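Local coordinates for protein CEL44C (Paenibacillus polymyxa, PDB 2YIH) that hydrolyses xyloglucan and other beta-1,4-glucans as an endo-acting enzyme of glycoside hydrolase family 44, at residues W257-Y262 against K342-K347. The protein carries 8 engineered substitutions. Residues are numbered along the deposited sequence; the frame is centred on the assembly and turned at random.
Sequences WFVDYY and KQSVDK
Ser344 OG is the hub of this contact, donating to Asp260 OD1 at 2.6 Å along the syn lone pair of that oxygen. The same hydroxyl accepts from the Trp257 indole, whose NE1 stands 3.1 Å from Ser344 OG. The N-H...O angle is 161° and OG lies 3° out of the ring plane, so the approach is edge-on and nearly straight. A water donates to Asp260 OD2 and, at a longer 3.2 Å, to Ser344 OG. Apolar contact is slight, with Val259 CG1 3.7 Å from Ser344 CB. At the N-cap position of helix 258-273, Trp257 has its CG between backbone N and carbonyl carbon (chi1 57°), which swings the ring across the start of the helix toward helix 337-348, with one face over Val259 CB. Phe334 and helix 236-241 also pack on the indole, and Arg340 NH1 hydrogen-bonds to Ser344 OG. A leucine in place of Trp257 would probably leave Ser344 OG without its indole donor and Val259 without its aromatic cover. Joining two outer helices of the TIM barrel, this buried polar junction centres on a hydroxyl that accepts from an indole N-H and donates to a carboxylate; Arg340 probably polarises it and may partly offset the carboxylate charge.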
ATOM      1  N   TRP A 257      13.549  17.924  -2.807  1.00 12.70           N
ATOM      2  CA  TRP A 257      13.826  16.586  -2.291  1.00 12.11           C
ATOM      3  C   TRP A 257      13.944  15.607  -3.429  1.00 11.01           C
ATOM      4  O   TRP A 257      13.628  15.952  -4.580  1.00 10.07           O
ATOM      5  CB  TRP A 257      12.768  16.111  -1.265  1.00 11.36           C
ATOM      6  CG  TRP A 257      11.286  16.087  -1.713  1.00 11.15           C
ATOM      7  CD1 TRP A 257      10.713  16.721  -2.787  1.00 11.33           C
ATOM      8  CD2 TRP A 257      10.212  15.487  -0.977  1.00 11.35           C
ATOM      9  NE1 TRP A 257       9.347  16.514  -2.776  1.00 11.00           N
ATOM     10  CE2 TRP A 257       9.016  15.775  -1.666  1.00 11.14           C
ATOM     11  CE3 TRP A 257      10.152  14.738   0.211  1.00 11.34           C
ATOM     12  CZ2 TRP A 257       7.761  15.326  -1.219  1.00 11.03           C
ATOM     13  CZ3 TRP A 257       8.904  14.304   0.677  1.00 11.64           C
ATOM     14  CH2 TRP A 257       7.727  14.601  -0.039  1.00 11.10           C
ATOM     15  N   PHE A 258      14.431  14.397  -3.116  1.00 10.12           N
ATOM     16  CA  PHE A 258      14.666  13.367  -4.149  1.00  9.59           C
ATOM     17  C   PHE A 258      13.376  13.020  -4.924  1.00  9.42           C
ATOM     18  O   PHE A 258      13.423  12.703  -6.116  1.00  9.14           O
ATOM     19  CB  PHE A 258      15.309  12.101  -3.508  1.00  9.19           C
ATOM     20  CG  PHE A 258      15.408  10.946  -4.452  1.00  9.16           C
ATOM     21  CD1 PHE A 258      16.377  10.924  -5.439  1.00  8.93           C
ATOM     22  CD2 PHE A 258      14.404   9.965  -4.471  1.00  8.90           C
ATOM     23  CE1 PHE A 258      16.381   9.889  -6.431  1.00  9.30           C
ATOM     24  CE2 PHE A 258      14.386   8.946  -5.429  1.00  8.92           C
ATOM     25  CZ  PHE A 258      15.366   8.904  -6.439  1.00  8.96           C
ATOM     26  N   VAL A 259      12.235  13.066  -4.232  1.00  9.07           N
ATOM     27  CA  VAL A 259      10.927  12.813  -4.861  1.00  9.14           C
ATOM     28  C   VAL A 259      10.845  13.622  -6.171  1.00  9.57           C
ATOM     29  O   VAL A 259      10.504  13.078  -7.217  1.00  9.80           O
ATOM     30  CB  VAL A 259       9.766  13.225  -3.905  1.00  9.02           C
ATOM     31  CG1 VAL A 259       8.387  13.320  -4.658  1.00  8.72           C
ATOM     32  CG2 VAL A 259       9.691  12.258  -2.700  1.00  8.66           C
ATOM     33  N   ASP A 260      11.198  14.910  -6.103  1.00 10.13           N
ATOM     34  CA  ASP A 260      11.124  15.797  -7.276  1.00 10.85           C
ATOM     35  C   ASP A 260      12.135  15.444  -8.352  1.00 10.19           C
ATOM     36  O   ASP A 260      11.793  15.422  -9.544  1.00 10.99           O
ATOM     37  CB  ASP A 260      11.347  17.258  -6.848  1.00 11.83           C
ATOM     38  CG  ASP A 260      10.197  17.797  -6.014  1.00 12.72           C
ATOM     39  OD1 ASP A 260       9.096  17.205  -6.040  1.00 14.06           O
ATOM     40  OD2 ASP A 260      10.406  18.782  -5.283  1.00 15.10           O
ATOM     41  N   TYR A 261      13.367  15.133  -7.930  1.00 10.47           N
ATOM     42  CA  TYR A 261      14.412  14.738  -8.881  1.00 10.39           C
ATOM     43  C   TYR A 261      13.959  13.511  -9.682  1.00 10.31           C
ATOM     44  O   TYR A 261      14.105  13.451 -10.903  1.00  9.93           O
ATOM     45  CB  TYR A 261      15.747  14.457  -8.146  1.00 10.30           C
ATOM     46  CG  TYR A 261      16.810  13.780  -9.005  1.00 10.73           C
ATOM     47  CD1 TYR A 261      17.704  14.536  -9.766  1.00 11.12           C
ATOM     48  CD2 TYR A 261      16.958  12.382  -9.021  1.00 10.91           C
ATOM     49  CE1 TYR A 261      18.681  13.902 -10.558  1.00 11.17           C
ATOM     50  CE2 TYR A 261      17.931  11.751  -9.803  1.00 11.10           C
ATOM     51  CZ  TYR A 261      18.786  12.518 -10.567  1.00 11.94           C
ATOM     52  OH  TYR A 261      19.732  11.920 -11.343  1.00 12.02           O
ATOM     53  N   TYR A 262      13.461  12.510  -8.965  1.00 10.21           N
ATOM     54  CA  TYR A 262      13.026  11.269  -9.610  1.00  9.79           C
ATOM     55  C   TYR A 262      11.883  11.511 -10.602  1.00  9.76           C
ATOM     56  O   TYR A 262      11.921  11.041 -11.737  1.00 10.21           O
ATOM     57  CB  TYR A 262      12.602  10.260  -8.559  1.00  9.06           C
ATOM     58  CG  TYR A 262      12.149   8.908  -9.100  1.00  8.58           C
ATOM     59  CD1 TYR A 262      13.074   7.865  -9.317  1.00  8.38           C
ATOM     60  CD2 TYR A 262      10.784   8.635  -9.269  1.00  8.49           C
ATOM     61  CE1 TYR A 262      12.646   6.628  -9.763  1.00  8.22           C
ATOM     62  CE2 TYR A 262      10.353   7.418  -9.694  1.00  8.40           C
ATOM     63  CZ  TYR A 262      11.283   6.412  -9.914  1.00  8.18           C
ATOM     64  OH  TYR A 262      10.835   5.195 -10.275  1.00  8.63           O
ATOM     65  N   LYS A 342       1.383  14.617  -3.434  1.00 12.61           N
ATOM     66  CA  LYS A 342       0.563  14.994  -4.582  1.00 14.56           C
ATOM     67  C   LYS A 342       1.018  16.295  -5.274  1.00 15.24           C
ATOM     68  O   LYS A 342       1.022  16.379  -6.523  1.00 15.95           O
ATOM     69  CB  LYS A 342      -0.924  15.067  -4.192  1.00 14.32           C
ATOM     70  CG  LYS A 342      -1.850  15.409  -5.370  1.00 15.34           C
ATOM     71  CD  LYS A 342      -3.312  15.618  -4.902  0.50 14.88           C
ATOM     72  CE  LYS A 342      -4.265  15.915  -6.062  0.50 15.58           C
ATOM     73  N   GLN A 343       1.462  17.263  -4.483  1.00 15.69           N
ATOM     74  CA  GLN A 343       1.955  18.537  -4.980  1.00 17.13           C
ATOM     75  C   GLN A 343       3.166  18.283  -5.884  1.00 16.04           C
ATOM     76  O   GLN A 343       3.240  18.812  -6.992  1.00 15.36           O
ATOM     77  CB  GLN A 343       2.328  19.452  -3.807  1.00 19.93           C
ATOM     78  CG  GLN A 343       2.834  20.836  -4.172  1.00 23.94           C
ATOM     79  CD  GLN A 343       3.732  21.450  -3.079  1.00 27.16           C
ATOM     80  OE1 GLN A 343       4.628  22.238  -3.373  1.00 33.93           O
ATOM     81  NE2 GLN A 343       3.479  21.092  -1.819  1.00 28.41           N
ATOM     82  N   SER A 344       4.044  17.375  -5.459  1.00 14.51           N
ATOM     83  CA  SER A 344       5.228  17.047  -6.240  1.00 13.98           C
ATOM     84  C   SER A 344       4.883  16.280  -7.501  1.00 14.66           C
ATOM     85  O   SER A 344       5.439  16.560  -8.567  1.00 14.77           O
ATOM     86  CB  SER A 344       6.247  16.266  -5.396  1.00 13.96           C
ATOM     87  OG  SER A 344       6.946  17.160  -4.548  1.00 13.89           O
ATOM     88  N   VAL A 345       4.015  15.282  -7.378  1.00 14.61           N
ATOM     89  CA  VAL A 345       3.640  14.481  -8.540  1.00 17.11           C
ATOM     90  C   VAL A 345       2.977  15.355  -9.608  1.00 17.61           C
ATOM     91  O   VAL A 345       3.357  15.333 -10.796  1.00 17.54           O
ATOM     92  CB  VAL A 345       2.728  13.307  -8.176  1.00 17.09           C
ATOM     93  CG1 VAL A 345       2.220  12.661  -9.441  1.00 19.33           C
ATOM     94  CG2 VAL A 345       3.462  12.286  -7.309  1.00 17.97           C
ATOM     95  N   ASP A 346       2.048  16.203  -9.181  1.00 18.23           N
ATOM     96  CA  ASP A 346       1.324  17.052 -10.138  1.00 20.92           C
ATOM     97  C   ASP A 346       2.210  18.058 -10.858  1.00 21.26           C
ATOM     98  O   ASP A 346       2.032  18.280 -12.062  1.00 23.41           O
ATOM     99  CB  ASP A 346       0.145  17.768  -9.471  1.00 21.80           C
ATOM    100  CG  ASP A 346      -0.972  16.817  -9.071  1.00 22.38           C
ATOM    101  OD1 ASP A 346      -0.971  15.612  -9.433  1.00 24.38           O
ATOM    102  OD2 ASP A 346      -1.853  17.269  -8.306  1.00 24.65           O
ATOM    103  N   LYS A 347       3.187  18.617 -10.142  1.00 18.89           N
ATOM    104  CA  LYS A 347       4.179  19.506 -10.713  1.00 19.08           C
ATOM    105  C   LYS A 347       5.201  18.830 -11.628  1.00 18.39           C
ATOM    106  O   LYS A 347       5.476  19.328 -12.716  1.00 19.25           O
ATOM    107  CB  LYS A 347       4.926  20.247  -9.622  1.00 20.93           C
ATOM    108  CG  LYS A 347       5.964  21.195 -10.168  1.00 23.12           C
ATOM    109  CD  LYS A 347       6.529  22.109  -9.101  1.00 27.51           C
ATOM    110  CE  LYS A 347       7.798  22.784  -9.634  1.00 29.80           C
ATOM    111  NZ  LYS A 347       7.864  24.240  -9.366  1.00 31.31           N
TER
HETATM  112  O   HOH W   1       8.237  20.061  -4.266  1.00 19.29           O